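Local coordinates for protein glutamyl endopeptidase (Staphylococcus epidermidis, PDB 6PYM) that probably cleaves peptide bonds on the carbonyl side of glutamate, and of aspartate, as a secreted chymotrypsin-like serine protease, here with its active-site serine replaced, at residues V40-I46 and H107-V112; F80-I86 and I96-N102. The protein carries 1 engineered substitution. One frame throughout, in Å; residues are numbered along the deposited sequence.

Both contacts involve the six-stranded antiparallel barrel of the protease, with centres about 10 Å apart. Interaction 2 pairs neighbouring strands 80-87 and 95-99; interaction 1 sets the turn between strands 34-42 and 45-48 against the short helix 108-111 that follows strand 95-99. They join directly: Glu45 OE2 forms a salt bridge with Arg98 NE at 2.8 Å, Asn44 O lies 2.8 Å from Val99 N in a probable hydrogen bond, and Phe80 CE2 packs 3.6 Å from Ile108 N. The predicted charge relay residues are not part of either contact: the Ile46 side chain is about 11 Å from that of engineered Ala169, and that of Ile85 about 10 and about 11 Å from the side chains of Asp93 and His51.

Interaction 1 (V40-I46 and H107-V112); sequences VVGENEI and HIGQVV
Segment 40-46 leaves one barrel strand and enters the next through a type I turn from Gly42 to Glu45, which shares Gly42 with a classic bulge: Val41 and Gly42 both face Glu45 (Val41 N to Glu45 O, 2.9 Å; Gly42 N to Glu45 O, 3.3 Å, weak). The turn meets the first residues of helix 108-111, with the CA atoms of Glu43 and Gly109 4.0 Å apart. Glu43 O accepts from Gly109 N (2.9 Å, 163°). His107, the N-cap residue, has chi1 m, and its ND1 donates to Asn44 OD1 at 2.6 Å, near the ring plane. A water accepts from Ile108 N (2.9 Å) and lies 2.8 Å from Asn44 OD1, to which it may donate. Asn44 N is taken by Glu45 OE1 (2.9 Å), while Glu45 OE2 pairs with Arg98. A second water donates to Glu43 OE1 (2.7 Å). Below this polar layer, Ile108 CD1 touches Val40 CG2 (3.6 Å) and Ile46 CG2 (4.1 Å), and Val112 CG2 lies 3.8 Å from Val40 CG1. An ideal CB on Gly109 would clash with Gly42 O. The amides at the helix start are each met, His107 N by Gln110 OE1 (3.0 Å), Ile108 N by water, Gly109 N by Glu43 O, consistent with a polar junction joining helix start to turn.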
loop_
_atom_site.group_PDB
_atom_site.type_symbol
_atom_site.label_atom_id
_atom_site.label_comp_id
_atom_site.label_asym_id
_atom_site.label_seq_id
_atom_site.Cartn_x
_atom_site.Cartn_y
_atom_site.Cartn_z
ATOM N N VAL A 40 -3.684 5.087 -1.651
ATOM C CA VAL A 40 -4.953 5.662 -2.085
ATOM C C VAL A 40 -5.212 5.283 -3.534
ATOM O O VAL A 40 -4.355 5.494 -4.398
ATOM C CB VAL A 40 -4.931 7.192 -1.944
ATOM C CG1 VAL A 40 -6.239 7.788 -2.468
ATOM C CG2 VAL A 40 -4.684 7.601 -0.501
ATOM N N VAL A 41 -6.412 4.759 -3.816
ATOM C CA VAL A 41 -6.758 4.291 -5.161
ATOM C C VAL A 41 -8.104 4.795 -5.668
ATOM O O VAL A 41 -8.454 4.546 -6.825
ATOM C CB VAL A 41 -6.694 2.755 -5.288
ATOM C CG1 VAL A 41 -5.309 2.230 -4.983
ATOM C CG2 VAL A 41 -7.728 2.089 -4.391
ATOM N N GLY A 42 -8.872 5.482 -4.827
ATOM C CA GLY A 42 -10.164 5.997 -5.242
ATOM C C GLY A 42 -10.586 7.138 -4.344
ATOM O O GLY A 42 -9.911 7.477 -3.369
ATOM N N GLU A 43 -11.743 7.714 -4.685
ATOM C CA GLU A 43 -12.232 8.912 -4.009
ATOM C C GLU A 43 -12.217 8.771 -2.492
ATOM O O GLU A 43 -11.875 9.719 -1.774
ATOM C CB GLU A 43 -13.646 9.226 -4.497
ATOM C CG GLU A 43 -14.222 10.492 -3.894
ATOM C CD GLU A 43 -13.761 11.743 -4.613
ATOM O OE1 GLU A 43 -12.861 11.650 -5.475
ATOM O OE2 GLU A 43 -14.305 12.826 -4.318
ATOM N N ASN A 44 -12.614 7.603 -1.981
ATOM C CA ASN A 44 -12.682 7.364 -0.543
ATOM C C ASN A 44 -11.965 6.084 -0.132
ATOM O O ASN A 44 -12.301 5.510 0.906
ATOM C CB ASN A 44 -14.134 7.299 -0.056
ATOM C CG ASN A 44 -14.891 8.581 -0.321
ATOM O OD1 ASN A 44 -14.615 9.607 0.297
ATOM N ND2 ASN A 44 -15.849 8.531 -1.246
ATOM N N GLU A 45 -11.005 5.605 -0.921
ATOM C CA GLU A 45 -10.552 4.231 -0.749
ATOM C C GLU A 45 -9.041 4.102 -0.802
ATOM O O GLU A 45 -8.378 4.704 -1.657
ATOM C CB GLU A 45 -11.131 3.313 -1.831
ATOM C CG GLU A 45 -12.624 3.040 -1.693
ATOM C CD GLU A 45 -13.511 4.121 -2.296
ATOM O OE1 GLU A 45 -13.038 4.927 -3.125
ATOM O OE2 GLU A 45 -14.710 4.127 -1.936
ATOM N N ILE A 46 -8.520 3.258 0.087
ATOM C CA ILE A 46 -7.145 2.784 0.021
ATOM C C ILE A 46 -7.165 1.269 -0.116
ATOM O O ILE A 46 -8.142 0.599 0.232
ATOM C CB ILE A 46 -6.279 3.204 1.234
ATOM C CG1 ILE A 46 -6.694 2.459 2.505
ATOM C CG2 ILE A 46 -6.339 4.709 1.451
ATOM C CD1 ILE A 46 -5.646 2.514 3.611
ATOM N N HIS A 107 -12.384 14.615 0.539
ATOM C CA HIS A 107 -12.233 13.179 0.371
ATOM C C HIS A 107 -10.774 12.849 0.096
ATOM O O HIS A 107 -10.033 13.656 -0.467
ATOM C CB HIS A 107 -13.123 12.699 -0.768
ATOM C CG HIS A 107 -14.572 13.002 -0.550
ATOM N ND1 HIS A 107 -15.445 12.094 0.008
ATOM C CD2 HIS A 107 -15.294 14.125 -0.783
ATOM C CE1 HIS A 107 -16.649 12.636 0.092
ATOM N NE2 HIS A 107 -16.582 13.868 -0.381
ATOM N N ILE A 108 -10.357 11.649 0.503
ATOM C CA ILE A 108 -8.938 11.311 0.426
ATOM C C ILE A 108 -8.435 11.366 -1.013
ATOM O O ILE A 108 -7.318 11.825 -1.274
ATOM C CB ILE A 108 -8.645 9.967 1.122
ATOM C CG1 ILE A 108 -7.141 9.776 1.307
ATOM C CG2 ILE A 108 -9.266 8.789 0.371
ATOM C CD1 ILE A 108 -6.799 8.663 2.265
ATOM N N GLY A 109 -9.259 10.939 -1.969
ATOM C CA GLY A 109 -8.871 10.967 -3.363
ATOM C C GLY A 109 -8.977 12.312 -4.032
ATOM O O GLY A 109 -8.716 12.422 -5.233
ATOM N N GLN A 110 -9.369 13.337 -3.279
ATOM C CA GLN A 110 -9.276 14.726 -3.700
ATOM C C GLN A 110 -8.009 15.394 -3.202
ATOM O O GLN A 110 -7.485 16.282 -3.882
ATOM C CB GLN A 110 -10.475 15.521 -3.165
ATOM C CG GLN A 110 -11.823 15.116 -3.749
ATOM C CD GLN A 110 -12.997 15.843 -3.104
ATOM O OE1 GLN A 110 -12.943 16.239 -1.935
ATOM N NE2 GLN A 110 -14.066 16.025 -3.872
ATOM N N VAL A 111 -7.498 14.988 -2.036
ATOM C CA VAL A 111 -6.322 15.638 -1.472
ATOM C C VAL A 111 -5.030 15.082 -2.047
ATOM O O VAL A 111 -4.006 15.777 -2.032
ATOM C CB VAL A 111 -6.328 15.617 0.068
ATOM C CG1 VAL A 111 -7.635 16.189 0.605
ATOM C CG2 VAL A 111 -6.067 14.217 0.622
ATOM N N VAL A 112 -5.042 13.845 -2.535
ATOM C CA VAL A 112 -3.938 13.269 -3.286
ATOM C C VAL A 112 -4.509 12.706 -4.573
ATOM O O VAL A 112 -5.715 12.477 -4.691
ATOM C CB VAL A 112 -3.197 12.163 -2.502
ATOM C CG1 VAL A 112 -2.674 12.717 -1.196
ATOM C CG2 VAL A 112 -4.099 10.955 -2.263
HETATM O O HOH W 1 -11.578 13.687 -6.720
HETATM O O HOH W 2 -12.457 10.275 1.933
#

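Interaction 2 (F80-I86 and I96-N102); sequences FVGQEII and ILRVSPN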
loop_
_atom_site.group_PDB
_atom_site.type_symbol
_atom_site.label_atom_id
_atom_site.label_comp_id
_atom_site.label_asym_id
_atom_site.label_seq_id
_atom_site.Cartn_x
_atom_site.Cartn_y
_atom_site.Cartn_z
ATOM N N PHE A 80 -7.426 10.535 7.701
ATOM C CA PHE A 80 -8.769 10.108 7.352
ATOM C C PHE A 80 -9.071 8.858 8.158
ATOM O O PHE A 80 -8.196 8.007 8.351
ATOM C CB PHE A 80 -8.844 9.808 5.857
ATOM C CG PHE A 80 -8.578 11.009 5.003
ATOM C CD1 PHE A 80 -7.278 11.435 4.764
ATOM C CD2 PHE A 80 -9.625 11.740 4.474
ATOM C CE1 PHE A 80 -7.029 12.560 4.012
ATOM C CE2 PHE A 80 -9.384 12.861 3.717
ATOM C CZ PHE A 80 -8.085 13.274 3.482
ATOM N N VAL A 81 -10.295 8.758 8.654
ATOM C CA VAL A 81 -10.680 7.699 9.581
ATOM C C VAL A 81 -11.405 6.589 8.834
ATOM O O VAL A 81 -12.282 6.847 7.999
ATOM C CB VAL A 81 -11.538 8.263 10.730
ATOM C CG1 VAL A 81 -11.923 7.158 11.711
ATOM C CG2 VAL A 81 -10.791 9.383 11.452
ATOM N N GLY A 82 -11.051 5.347 9.147
ATOM C CA GLY A 82 -11.708 4.213 8.538
ATOM C C GLY A 82 -13.214 4.234 8.708
ATOM O O GLY A 82 -13.725 4.600 9.772
ATOM N N GLN A 83 -13.925 3.844 7.665
ATOM C CA GLN A 83 -15.382 3.820 7.649
ATOM C C GLN A 83 -15.940 2.440 7.353
ATOM O O GLN A 83 -16.917 2.025 7.988
ATOM C CB GLN A 83 -15.918 4.834 6.618
ATOM C CG GLN A 83 -17.432 5.044 6.659
ATOM C CD GLN A 83 -18.189 4.081 5.769
ATOM O OE1 GLN A 83 -17.685 3.637 4.738
ATOM N NE2 GLN A 83 -19.414 3.751 6.164
ATOM N N GLU A 84 -15.345 1.704 6.414
ATOM C CA GLU A 84 -15.824 0.374 6.073
ATOM C C GLU A 84 -14.662 -0.457 5.546
ATOM O O GLU A 84 -13.886 0.013 4.708
ATOM C CB GLU A 84 -16.930 0.453 5.013
ATOM C CG GLU A 84 -17.559 -0.888 4.674
ATOM C CD GLU A 84 -18.656 -0.775 3.630
ATOM O OE1 GLU A 84 -18.696 0.247 2.910
ATOM O OE2 GLU A 84 -19.477 -1.711 3.533
ATOM N N ILE A 85 -14.567 -1.697 6.021
ATOM C CA ILE A 85 -13.559 -2.646 5.565
ATOM C C ILE A 85 -14.205 -3.582 4.558
ATOM O O ILE A 85 -15.236 -4.203 4.850
ATOM C CB ILE A 85 -12.982 -3.438 6.746
ATOM C CG1 ILE A 85 -12.205 -2.505 7.677
ATOM C CG2 ILE A 85 -12.127 -4.595 6.239
ATOM C CD1 ILE A 85 -11.947 -3.102 9.037
ATOM N N ILE A 86 -13.609 -3.685 3.373
ATOM C CA ILE A 86 -14.092 -4.565 2.315
ATOM C C ILE A 86 -12.996 -5.574 1.992
ATOM O O ILE A 86 -12.115 -5.285 1.169
ATOM C CB ILE A 86 -14.483 -3.768 1.061
ATOM C CG1 ILE A 86 -15.426 -2.613 1.407
ATOM C CG2 ILE A 86 -15.133 -4.682 0.047
ATOM C CD1 ILE A 86 -15.586 -1.609 0.283
ATOM N N ILE A 96 -9.834 -3.519 0.793
ATOM C CA ILE A 96 -10.122 -2.106 0.595
ATOM C C ILE A 96 -10.530 -1.542 1.942
ATOM O O ILE A 96 -11.332 -2.154 2.661
ATOM C CB ILE A 96 -11.260 -1.910 -0.420
ATOM C CG1 ILE A 96 -10.892 -2.493 -1.788
ATOM C CG2 ILE A 96 -11.642 -0.431 -0.513
ATOM C CD1 ILE A 96 -12.076 -2.601 -2.750
ATOM N N LEU A 97 -9.988 -0.388 2.296
ATOM C CA LEU A 97 -10.492 0.376 3.429
ATOM C C LEU A 97 -11.100 1.651 2.870
ATOM O O LEU A 97 -10.397 2.474 2.273
ATOM C CB LEU A 97 -9.402 0.703 4.447
ATOM C CG LEU A 97 -9.885 1.538 5.641
ATOM C CD1 LEU A 97 -10.887 0.775 6.504
ATOM C CD2 LEU A 97 -8.714 1.996 6.475
ATOM N N ARG A 98 -12.412 1.789 3.023
ATOM C CA ARG A 98 -13.080 3.039 2.712
ATOM C C ARG A 98 -12.953 3.946 3.923
ATOM O O ARG A 98 -13.166 3.499 5.055
ATOM C CB ARG A 98 -14.549 2.763 2.403
ATOM C CG ARG A 98 -15.358 3.962 1.959
ATOM C CD ARG A 98 -16.642 3.497 1.283
ATOM N NE ARG A 98 -16.358 2.899 -0.019
ATOM C CZ ARG A 98 -16.957 1.815 -0.499
ATOM N NH1 ARG A 98 -17.883 1.188 0.213
ATOM N NH2 ARG A 98 -16.621 1.357 -1.697
ATOM N N VAL A 99 -12.585 5.202 3.693
ATOM C CA VAL A 99 -12.401 6.173 4.760
ATOM C C VAL A 99 -13.430 7.286 4.624
ATOM O O VAL A 99 -13.912 7.596 3.528
ATOM C CB VAL A 99 -10.969 6.753 4.797
ATOM C CG1 VAL A 99 -9.965 5.664 5.147
ATOM C CG2 VAL A 99 -10.609 7.411 3.470
ATOM N N SER A 100 -13.747 7.902 5.759
ATOM C CA SER A 100 -14.631 9.053 5.778
ATOM C C SER A 100 -13.904 10.284 5.248
ATOM O O SER A 100 -12.671 10.333 5.237
ATOM C CB SER A 100 -15.081 9.324 7.212
ATOM O OG SER A 100 -15.858 8.254 7.719
ATOM N N PRO A 101 -14.647 11.303 4.806
ATOM C CA PRO A 101 -14.016 12.595 4.519
ATOM C C PRO A 101 -13.396 13.162 5.787
ATOM O O PRO A 101 -13.716 12.747 6.903
ATOM C CB PRO A 101 -15.186 13.474 4.049
ATOM C CG PRO A 101 -16.284 12.526 3.699
ATOM C CD PRO A 101 -16.104 11.329 4.577
ATOM N N ASN A 102 -12.501 14.131 5.612
ATOM C CA ASN A 102 -11.820 14.722 6.759
ATOM C C ASN A 102 -12.672 15.827 7.389
ATOM O O ASN A 102 -13.822 16.060 7.005
ATOM C CB ASN A 102 -10.404 15.166 6.394
ATOM C CG ASN A 102 -10.374 16.364 5.453
ATOM O OD1 ASN A 102 -11.394 17.008 5.184
ATOM N ND2 ASN A 102 -9.186 16.670 4.948
HETATM O O HOH W 3 -11.988 11.115 8.524
#
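At Ile96 the pairing is a hydrogen-bonded antiparallel one: Ile96 N donates to Ile86 O (2.9 Å) and Ile96 O accepts from Ile86 N (2.8 Å), with Ile96 CB 4.0 Å from Ile86 CB. Leu97 faces Ile85 in a non-hydrogen-bonded pair, and its CD1 reaches Ile85 CG1 (3.7 Å). Arg98 is the residue opposite a classic bulge formed by Gln83 and Glu84. Its O accepts from both Gln83 N (2.7 Å) and Glu84 N (3.1 Å), its N donates to Glu84 O (2.9 Å), and the register shifts by one. On the face that carries Glu84, Ile86 and Ile96, its NH1 makes a salt bridge to Glu84 OE1 (3.0 Å, a weak hydrogen bond at 125°), Ile86 CD1 lies over one guanidinium face, and NE pairs with Glu45 on the next strand. Val99 sits opposite Gly82, with CA atoms 4.3 Å apart, and its CG2 meets Phe80 CB at 3.8 Å. Ser100 N donates to Val81 O (2.9 Å), while Ser100 O approaches the edge of the Phe80 ring (CD2, 3.4 Å). Past Pro101, whose O is joined through a water to Val81 N, Asn102 CB rests 3.7 Å from Phe80 CE2. The 127° between the axes of segments 80-86 and 96-99 fits a twisted, bulged β-hairpin, part of the N-terminal barrel in the chymotrypsin-like fold.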